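Local coordinates for protein purine nucleoside phosphorylase (Anopheles gambiae, PDB 2P4S) that catalyses the phosphorolysis of inosine, guanosine and their 2'-deoxy forms to free purine base and pentose 1-phosphate in purine salvage, working as a homotrimer, at residues Ala179-Pro184 with Thr306-Ile311; His195-Asn200 with Thr319-Ser324; Val276-Gly281 with Asp300-Ser305. One frame throughout, in Å; residues are numbered along the deposited sequence.

Interaction 1. Residues Ala179-Pro184 with Thr306-Ile311; sequences AKCAMP and TVHEII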
loop_
_atom_site.group_PDB
_atom_site.type_symbol
_atom_site.label_atom_id
_atom_site.label_comp_id
_atom_site.label_asym_id
_atom_site.label_seq_id
_atom_site.Cartn_x
_atom_site.Cartn_y
_atom_site.Cartn_z
ATOM N N ALA A 179 3.310 -3.042 14.348
ATOM C CA ALA A 179 3.475 -2.667 15.779
ATOM C C ALA A 179 3.966 -3.832 16.634
ATOM O O ALA A 179 4.731 -3.652 17.569
ATOM C CB ALA A 179 2.162 -2.042 16.387
ATOM N N LYS A 180 3.537 -5.030 16.293
ATOM C CA LYS A 180 4.035 -6.232 16.939
ATOM C C LYS A 180 5.491 -6.567 16.530
ATOM O O LYS A 180 6.280 -6.991 17.386
ATOM C CB LYS A 180 3.070 -7.413 16.681
ATOM C CG LYS A 180 3.455 -8.735 17.369
ATOM C CD LYS A 180 2.150 -9.491 17.631
ATOM C CE LYS A 180 2.361 -10.832 18.310
ATOM N NZ LYS A 180 1.054 -11.625 18.398
ATOM N N CYS A 181 5.852 -6.401 15.249
ATOM C CA CYS A 181 7.278 -6.600 14.822
ATOM C C CYS A 181 8.206 -5.606 15.518
ATOM O O CYS A 181 9.337 -5.923 15.840
ATOM C CB CYS A 181 7.456 -6.421 13.298
ATOM S SG CYS A 181 6.529 -7.645 12.282
ATOM N N ALA A 182 7.691 -4.407 15.758
ATOM C CA ALA A 182 8.485 -3.264 16.253
ATOM C C ALA A 182 8.460 -3.204 17.774
ATOM O O ALA A 182 9.329 -2.590 18.366
ATOM C CB ALA A 182 7.936 -1.969 15.656
ATOM N N MET A 183 7.500 -3.901 18.404
ATOM C CA MET A 183 7.357 -3.934 19.878
ATOM C C MET A 183 8.680 -4.088 20.722
ATOM O O MET A 183 8.839 -3.451 21.766
ATOM C CB MET A 183 6.271 -4.953 20.287
ATOM C CG MET A 183 6.251 -5.294 21.799
ATOM S SD MET A 183 7.298 -6.676 22.282
ATOM C CE MET A 183 6.824 -7.935 21.126
ATOM N N PRO A 184 9.603 -4.976 20.316
ATOM C CA PRO A 184 10.861 -5.083 21.066
ATOM C C PRO A 184 11.713 -3.821 21.123
ATOM O O PRO A 184 12.514 -3.643 22.083
ATOM C CB PRO A 184 11.604 -6.170 20.308
ATOM C CG PRO A 184 10.458 -7.009 19.684
ATOM C CD PRO A 184 9.505 -5.995 19.245
ATOM N N THR A 306 12.804 -3.968 9.356
ATOM C CA THR A 306 13.674 -2.789 9.706
ATOM C C THR A 306 13.011 -1.419 9.734
ATOM O O THR A 306 13.124 -0.703 10.736
ATOM C CB THR A 306 14.928 -2.736 8.774
ATOM O OG1 THR A 306 15.663 -3.933 8.983
ATOM C CG2 THR A 306 15.856 -1.529 9.060
ATOM N N VAL A 307 12.323 -1.064 8.654
ATOM C CA VAL A 307 11.809 0.322 8.474
ATOM C C VAL A 307 10.921 0.748 9.679
ATOM O O VAL A 307 11.115 1.807 10.251
ATOM C CB VAL A 307 11.074 0.515 7.060
ATOM C CG1 VAL A 307 10.165 1.767 7.037
ATOM C CG2 VAL A 307 12.077 0.623 5.961
ATOM N N HIS A 308 9.982 -0.132 10.050
ATOM C CA HIS A 308 9.018 0.063 11.151
ATOM C C HIS A 308 9.669 -0.034 12.516
ATOM O O HIS A 308 9.231 0.620 13.446
ATOM C CB HIS A 308 7.825 -0.937 11.031
ATOM C CG HIS A 308 8.241 -2.334 10.691
ATOM N ND1 HIS A 308 8.500 -2.741 9.398
ATOM C CD2 HIS A 308 8.501 -3.406 11.482
ATOM C CE1 HIS A 308 8.905 -4.004 9.410
ATOM N NE2 HIS A 308 8.943 -4.416 10.666
ATOM N N GLU A 309 10.702 -0.854 12.648
ATOM C CA GLU A 309 11.553 -0.823 13.846
ATOM C C GLU A 309 12.256 0.551 14.051
ATOM O O GLU A 309 12.285 1.114 15.165
ATOM C CB GLU A 309 12.611 -1.948 13.752
ATOM C CG GLU A 309 12.028 -3.363 13.749
ATOM C CD GLU A 309 12.919 -4.376 13.025
ATOM O OE1 GLU A 309 14.047 -4.021 12.618
ATOM O OE2 GLU A 309 12.505 -5.550 12.870
ATOM N N ILE A 310 12.886 1.041 12.986
ATOM C CA ILE A 310 13.473 2.377 12.957
ATOM C C ILE A 310 12.468 3.487 13.256
ATOM O O ILE A 310 12.768 4.384 14.003
ATOM C CB ILE A 310 14.210 2.631 11.590
ATOM C CG1 ILE A 310 15.386 1.629 11.435
ATOM C CG2 ILE A 310 14.700 4.084 11.503
ATOM C CD1 ILE A 310 16.670 1.966 12.302
ATOM N N ILE A 311 11.269 3.430 12.693
ATOM C CA ILE A 311 10.265 4.461 12.939
ATOM C C ILE A 311 9.820 4.475 14.415
ATOM O O ILE A 311 9.644 5.539 15.047
ATOM C CB ILE A 311 9.057 4.230 11.998
ATOM C CG1 ILE A 311 9.413 4.640 10.570
ATOM C CG2 ILE A 311 7.815 4.980 12.443
ATOM C CD1 ILE A 311 8.253 4.411 9.569
HETATM O O HOH W 1 11.439 -7.522 14.765
#
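His308 reaches from its helix to the flank of Cys181 and Ala182 on the helix of Ala179-Pro184. Its CG sits between the backbone N and the carbonyl carbon (chi1 44°), a turn that carries the ring toward Cys181. Followed outward from CB, the side chain first passes Ala182, whose methyl lies near the ring plane at the CD2 edge, with CB to CD2 4.5 Å. The far corner then meets Cys181: His308 NE2 is 3.6 Å from Cys181 CB, and the neighbouring CD2 is almost as near. CE1 is turned to Cys279 on strand 272-279. The sulfur of Cys181 stands farther off, SG lying 5.1 Å from the ring centroid on an oblique line. The same Ala182 methyl rests 3.6 Å from His308 O, and here the helices come close enough for the CA atoms of Ala182 and Glu309 to be 4.6 Å apart. A water 2.9 Å from both Cys181 O and Glu309 OE2 bridges the helices. Glu309 OE2 also forms a salt bridge with Arg169, a phosphate-binding residue, which ties this helix to the active site. The two short helical segments cross at -58° with axes 8.4 Å apart, a buried packing in which small residues of helix 178-191 receive His308 and Glu309 of helix 307-315, within the alpha/beta fold of the PNP/MTAP phosphorylases, beside the phosphate site.

Interaction 2. Residues His195-Asn200 with Thr319-Ser324; sequences HLIATN and TCFAFS
His195 and Thr319 run alongside each other in the same direction, the threonine CB set over one face of the imidazole. This CH-pi contact puts Thr319 CB 3.7 Å from the centroid of the His195 ring, offset toward the rim nearest CD2 and NE2. Two residues on, the approach changes: Ile197 and Phe321 run across each other at a slant, and Ile197 CG2 meets the phenyl edge near its plane, 3.9 Å from CD1. A face is used again at the next pair, where Thr199 lies alongside Phe323 and its CG2 comes within 3.6 Å of Phe323 CZ. Phe323 CG is placed between its own backbone N and carbonyl carbon (chi1 61°), which swings the ring back toward the threonine. Thr199 OG1 is engaged elsewhere, with Ile115 O and Gly117 N of the adjoining strand and the loop after it. These pairs belong to neighbouring parallel strands in the central sheet of the phosphorylase fold, in register from His195 opposite Thr319 to Asn200 opposite Ser324. Five backbone hydrogen bonds join them, the straightest from Phe321 N to Leu196 O at 2.9 Å and 168°. Helix 353-370 packs on His195, Ile197 and Phe323 of one sheet face, and helix 253-265 on His195 and Phe321, while Phe359 of the former meets Phe323 edge to face. On the other face small groups meet, Ala198 CB and Ala322 CB being 4.2 Å apart, and helix 307-315 packs against Leu196 and Cys320. Farther along, Asn200 lies opposite Ser324, its side chain about 4 Å from the bound phosphate at the nearest atoms.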
loop_
_atom_site.group_PDB
_atom_site.type_symbol
_atom_site.label_atom_id
_atom_site.label_comp_id
_atom_site.label_asym_id
_atom_site.label_seq_id
_atom_site.Cartn_x
_atom_site.Cartn_y
_atom_site.Cartn_z
ATOM N N HIS A 195 20.235 3.851 21.877
ATOM C CA HIS A 195 20.599 3.600 20.492
ATOM C C HIS A 195 19.971 2.314 20.022
ATOM O O HIS A 195 19.908 1.353 20.800
ATOM C CB HIS A 195 22.121 3.532 20.302
ATOM C CG HIS A 195 22.784 4.876 20.430
ATOM N ND1 HIS A 195 22.710 5.633 21.585
ATOM C CD2 HIS A 195 23.474 5.623 19.535
ATOM C CE1 HIS A 195 23.359 6.772 21.404
ATOM N NE2 HIS A 195 23.822 6.795 20.164
ATOM N N LEU A 196 19.479 2.338 18.770
ATOM C CA LEU A 196 19.176 1.123 18.008
ATOM C C LEU A 196 20.127 0.889 16.829
ATOM O O LEU A 196 20.272 1.761 15.972
ATOM C CB LEU A 196 17.715 1.126 17.530
ATOM C CG LEU A 196 17.271 -0.125 16.746
ATOM C CD1 LEU A 196 17.233 -1.429 17.646
ATOM C CD2 LEU A 196 15.937 0.147 15.981
ATOM N N ILE A 197 20.805 -0.258 16.822
ATOM C CA ILE A 197 21.422 -0.801 15.623
ATOM C C ILE A 197 20.527 -1.894 14.955
ATOM O O ILE A 197 20.367 -3.008 15.489
ATOM C CB ILE A 197 22.831 -1.353 15.888
ATOM C CG1 ILE A 197 23.733 -0.260 16.505
ATOM C CG2 ILE A 197 23.444 -1.917 14.583
ATOM C CD1 ILE A 197 25.072 -0.788 16.983
ATOM N N ALA A 198 19.947 -1.569 13.791
ATOM C CA ALA A 198 19.106 -2.545 13.061
ATOM C C ALA A 198 19.895 -3.087 11.882
ATOM O O ALA A 198 20.451 -2.305 11.087
ATOM C CB ALA A 198 17.812 -1.912 12.619
ATOM N N THR A 199 19.991 -4.402 11.775
ATOM C CA THR A 199 20.731 -5.035 10.684
ATOM C C THR A 199 19.747 -5.885 9.886
ATOM O O THR A 199 18.781 -6.419 10.442
ATOM C CB THR A 199 21.829 -5.969 11.168
ATOM O OG1 THR A 199 21.235 -7.160 11.704
ATOM C CG2 THR A 199 22.752 -5.326 12.213
ATOM N N ASN A 200 19.977 -6.041 8.594
ATOM C CA ASN A 200 19.144 -6.981 7.859
ATOM C C ASN A 200 19.952 -7.537 6.707
ATOM O O ASN A 200 21.068 -7.041 6.443
ATOM C CB ASN A 200 17.847 -6.292 7.381
ATOM C CG ASN A 200 18.118 -5.103 6.498
ATOM O OD1 ASN A 200 18.766 -5.215 5.453
ATOM N ND2 ASN A 200 17.640 -3.956 6.908
ATOM N N THR A 319 18.586 7.117 19.019
ATOM C CA THR A 319 19.521 7.307 17.897
ATOM C C THR A 319 19.650 5.987 17.145
ATOM O O THR A 319 19.773 4.949 17.778
ATOM C CB THR A 319 20.902 7.810 18.377
ATOM O OG1 THR A 319 20.694 9.064 19.035
ATOM C CG2 THR A 319 21.880 8.029 17.207
ATOM N N CYS A 320 19.601 6.045 15.809
ATOM C CA CYS A 320 19.552 4.857 14.957
ATOM C C CYS A 320 20.712 4.770 13.979
ATOM O O CYS A 320 21.105 5.781 13.377
ATOM C CB CYS A 320 18.250 4.827 14.149
ATOM S SG CYS A 320 16.735 4.778 15.141
ATOM N N PHE A 321 21.246 3.548 13.859
ATOM C CA PHE A 321 22.250 3.185 12.894
ATOM C C PHE A 321 21.719 1.877 12.287
ATOM O O PHE A 321 21.170 1.031 13.002
ATOM C CB PHE A 321 23.623 2.947 13.566
ATOM C CG PHE A 321 24.660 2.418 12.621
ATOM C CD1 PHE A 321 25.100 1.092 12.711
ATOM C CD2 PHE A 321 25.162 3.233 11.574
ATOM C CE1 PHE A 321 26.014 0.569 11.800
ATOM C CE2 PHE A 321 26.101 2.731 10.642
ATOM C CZ PHE A 321 26.545 1.405 10.758
ATOM N N ALA A 322 21.829 1.727 10.976
ATOM C CA ALA A 322 21.368 0.505 10.324
ATOM C C ALA A 322 22.155 0.182 9.064
ATOM O O ALA A 322 22.616 1.087 8.377
ATOM C CB ALA A 322 19.864 0.621 9.990
ATOM N N PHE A 323 22.306 -1.108 8.771
ATOM C CA PHE A 323 22.879 -1.562 7.507
ATOM C C PHE A 323 22.228 -2.820 6.967
ATOM O O PHE A 323 21.668 -3.604 7.724
ATOM C CB PHE A 323 24.393 -1.764 7.589
ATOM C CG PHE A 323 24.834 -2.795 8.580
ATOM C CD1 PHE A 323 24.965 -4.129 8.205
ATOM C CD2 PHE A 323 25.183 -2.431 9.875
ATOM C CE1 PHE A 323 25.411 -5.069 9.084
ATOM C CE2 PHE A 323 25.632 -3.388 10.771
ATOM C CZ PHE A 323 25.758 -4.706 10.364
ATOM N N SER A 324 22.359 -2.989 5.647
ATOM C CA SER A 324 21.976 -4.190 4.922
ATOM C C SER A 324 23.250 -4.942 4.491
ATOM O O SER A 324 24.157 -4.349 3.866
ATOM C CB SER A 324 21.213 -3.811 3.646
ATOM O OG SER A 324 19.978 -3.159 3.874
#

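Interaction 3. Residues Val276-Gly281 with Asp300-Ser305; sequences VYTCLG and DAIGMS. With DIH (7-[[(3R,4R)-3-(hydroxymethyl)-4-oxidanyl-pyrrolidin-1-ium-1-yl]methyl]-3,5-dihydropyrrolo[3,2-d]pyrimidin-4-one), chain F; PO4 (phosphate ion), chain D.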
loop_
_atom_site.group_PDB
_atom_site.type_symbol
_atom_site.label_atom_id
_atom_site.label_comp_id
_atom_site.label_asym_id
_atom_site.label_seq_id
_atom_site.Cartn_x
_atom_site.Cartn_y
_atom_site.Cartn_z
ATOM N N VAL A 276 19.802 3.648 -0.113
ATOM C CA VAL A 276 18.407 3.742 0.287
ATOM C C VAL A 276 17.812 2.342 0.356
ATOM O O VAL A 276 17.923 1.547 -0.608
ATOM C CB VAL A 276 17.611 4.714 -0.682
ATOM C CG1 VAL A 276 16.085 4.764 -0.356
ATOM C CG2 VAL A 276 18.275 6.187 -0.739
ATOM N N TYR A 277 17.107 2.053 1.471
ATOM C CA TYR A 277 16.566 0.683 1.721
ATOM C C TYR A 277 15.061 0.758 1.625
ATOM O O TYR A 277 14.502 1.800 1.905
ATOM C CB TYR A 277 17.025 0.173 3.075
ATOM C CG TYR A 277 16.331 -1.069 3.573
ATOM C CD1 TYR A 277 16.849 -2.344 3.291
ATOM C CD2 TYR A 277 15.198 -0.980 4.410
ATOM C CE1 TYR A 277 16.236 -3.492 3.770
ATOM C CE2 TYR A 277 14.580 -2.130 4.900
ATOM C CZ TYR A 277 15.107 -3.377 4.589
ATOM O OH TYR A 277 14.505 -4.511 5.088
ATOM N N THR A 278 14.389 -0.285 1.142
ATOM C CA THR A 278 12.928 -0.277 1.268
ATOM C C THR A 278 12.486 -1.633 1.861
ATOM O O THR A 278 13.163 -2.643 1.613
ATOM C CB THR A 278 12.185 0.040 -0.041
ATOM O OG1 THR A 278 10.818 0.352 0.270
ATOM C CG2 THR A 278 12.215 -1.157 -1.027
ATOM N N CYS A 279 11.376 -1.625 2.592
ATOM C CA CYS A 279 10.780 -2.796 3.222
ATOM C C CYS A 279 9.507 -3.212 2.473
ATOM O O CYS A 279 8.484 -2.518 2.547
ATOM C CB CYS A 279 10.449 -2.490 4.691
ATOM S SG CYS A 279 9.579 -3.834 5.566
ATOM N N LEU A 280 9.563 -4.331 1.755
ATOM C CA LEU A 280 8.370 -4.845 1.043
ATOM C C LEU A 280 7.688 -5.925 1.904
ATOM O O LEU A 280 8.320 -6.510 2.751
ATOM C CB LEU A 280 8.754 -5.408 -0.341
ATOM C CG LEU A 280 9.626 -4.526 -1.257
ATOM C CD1 LEU A 280 9.792 -5.139 -2.621
ATOM C CD2 LEU A 280 9.007 -3.140 -1.408
ATOM N N GLY A 281 6.416 -6.218 1.667
ATOM C CA GLY A 281 5.727 -7.282 2.416
ATOM C C GLY A 281 6.316 -8.698 2.260
ATOM O O GLY A 281 6.404 -9.456 3.250
ATOM N N ASP A 300 18.208 1.386 -3.412
ATOM C CA ASP A 300 19.418 0.581 -3.663
ATOM C C ASP A 300 19.354 -0.826 -3.142
ATOM O O ASP A 300 20.009 -1.690 -3.696
ATOM C CB ASP A 300 20.686 1.264 -3.102
ATOM C CG ASP A 300 20.896 2.605 -3.724
ATOM O OD1 ASP A 300 21.290 2.679 -4.930
ATOM O OD2 ASP A 300 20.583 3.580 -3.059
ATOM N N ALA A 301 18.603 -1.040 -2.061
ATOM C CA ALA A 301 18.584 -2.339 -1.371
ATOM C C ALA A 301 17.143 -2.687 -1.021
ATOM O O ALA A 301 16.429 -1.857 -0.514
ATOM C CB ALA A 301 19.474 -2.342 -0.091
ATOM N N ILE A 302 16.732 -3.903 -1.345
ATOM C CA ILE A 302 15.348 -4.324 -1.140
ATOM C C ILE A 302 15.272 -5.413 -0.079
ATOM O O ILE A 302 15.953 -6.445 -0.188
ATOM C CB ILE A 302 14.674 -4.849 -2.442
ATOM C CG1 ILE A 302 14.614 -3.743 -3.535
ATOM C CG2 ILE A 302 13.229 -5.351 -2.109
ATOM C CD1 ILE A 302 14.407 -4.309 -5.050
ATOM N N GLY A 303 14.438 -5.183 0.931
ATOM C CA GLY A 303 14.316 -6.115 2.017
ATOM C C GLY A 303 12.889 -6.265 2.469
ATOM O O GLY A 303 11.988 -5.847 1.752
ATOM N N MET A 304 12.694 -6.842 3.669
ATOM C CA MET A 304 11.350 -7.070 4.229
ATOM C C MET A 304 11.238 -6.784 5.732
ATOM O O MET A 304 10.426 -7.412 6.404
ATOM C CB MET A 304 10.921 -8.532 3.987
ATOM C CG MET A 304 10.947 -8.952 2.510
ATOM S SD MET A 304 10.501 -10.655 2.353
ATOM C CE MET A 304 10.694 -10.977 0.584
ATOM N N SER A 305 12.022 -5.849 6.287
ATOM C CA SER A 305 12.003 -5.636 7.736
ATOM C C SER A 305 12.468 -4.225 8.074
ATOM O O SER A 305 12.516 -3.361 7.172
ATOM C CB SER A 305 12.880 -6.674 8.417
ATOM O OG SER A 305 14.245 -6.354 8.208
HETATM O "O5'" DIH F . 15.445 -14.977 2.390
HETATM C "C5'" DIH F . 14.222 -14.280 2.699
HETATM C "C4'" DIH F . 14.506 -13.434 3.917
HETATM C "C6'" DIH F . 15.739 -12.527 3.701
HETATM C "C3'" DIH F . 13.329 -12.527 4.205
HETATM O "O3'" DIH F . 13.231 -12.362 5.621
HETATM C "C2'" DIH F . 13.747 -11.194 3.610
HETATM N "N1'" DIH F . 15.211 -11.151 3.923
HETATM C C10 DIH F . 15.853 -10.026 3.227
HETATM C C9 DIH F . 16.178 -10.176 1.756
HETATM C C8 DIH F . 17.386 -10.710 1.232
HETATM N N7 DIH F . 17.328 -10.652 -0.127
HETATM C C5 DIH F . 16.144 -10.107 -0.510
HETATM C C6 DIH F . 15.540 -9.739 -1.822
HETATM O O6 DIH F . 16.147 -9.968 -2.948
HETATM N N1 DIH F . 14.320 -9.165 -1.759
HETATM C C2 DIH F . 13.651 -8.923 -0.591
HETATM N N3 DIH F . 14.177 -9.210 0.610
HETATM C C4 DIH F . 15.421 -9.796 0.654
HETATM P P PO4 D . 15.830 -9.872 7.454
HETATM O O1 PO4 D . 17.324 -9.810 7.446
HETATM O O2 PO4 D . 15.376 -10.151 8.887
HETATM O O3 PO4 D . 15.180 -8.609 7.027
HETATM O O4 PO4 D . 15.414 -10.965 6.515
HETATM O O HOH W 2 15.395 -7.077 4.943
HETATM O O HOH W 3 7.429 -8.565 5.577
#
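Tyr277 holds its ring anti to the backbone nitrogen (chi1 168°), stretched along the neighbouring segment so that its hydroxyl arrives beside Gly303 and Ser305. There Tyr277 OH accepts a hydrogen bond from Ser305 N at 3.1 Å and gives its proton to a water 2.7 Å away, while Ser305 O lies in the ring plane at the CE2 edge. The same water accepts from Met304 N and donates to phosphate O3, so the tyrosine acts as a second-shell group behind the anion. Ser305 OG, turned between its backbone N and carbonyl carbon (chi1 74°), donates directly to phosphate O3 at 2.7 Å. Gly303 has no side chain where the phenol passes, and its CA is 3.5 Å from Tyr277 OH. The two strands are parallel neighbours in a beta-alpha-beta unit linked through helix 288-296, and the turn that follows the second strand forms part of the nucleoside and phosphate pocket. Backbone bonds run from Thr278 N to Ala301 O, from Gly303 N to Thr278 O and, nearly straight at 174°, from Leu280 N to Gly303 O. At the opposite end Val276 O takes both Asp300 N and Ala301 N, and Val276 N returns a bond of 3.0 Å to the anti lone pair of Asp300 OD2. Asp300 OD1 is held by Asn206. Leu280 CD1 presses tightly on Ile302 CG2, 3.5 Å away, next to Glu286 of the purine site. Met304, extended beyond CG, lays SD 3.5 Å from C2' of the bound inhibitor.

All three contacts are buried, but their chemistry follows their place. Interaction 2 lies nearest the chain centre and is a regular parallel strand pair; interaction 3 joins strands of the same sheet farther out, where backbone pairing gives way to residues that line the inhibitor and phosphate sites. Interaction 1 packs helix 307-315, which lies on the sheet face of Ala198 and Cys320, against helix 178-191, with few side chains and one water. Ile310 of interaction 1 packs on those two residues, and Val307 touches Tyr277 and Cys279 of interaction 3. Strand 301-303 runs on into helix 307-315. Asn200 and Ser324 touch Tyr277, joining interactions 2 and 3; interaction 1 approaches the phosphate through Glu309 and its salt bridge to Arg169.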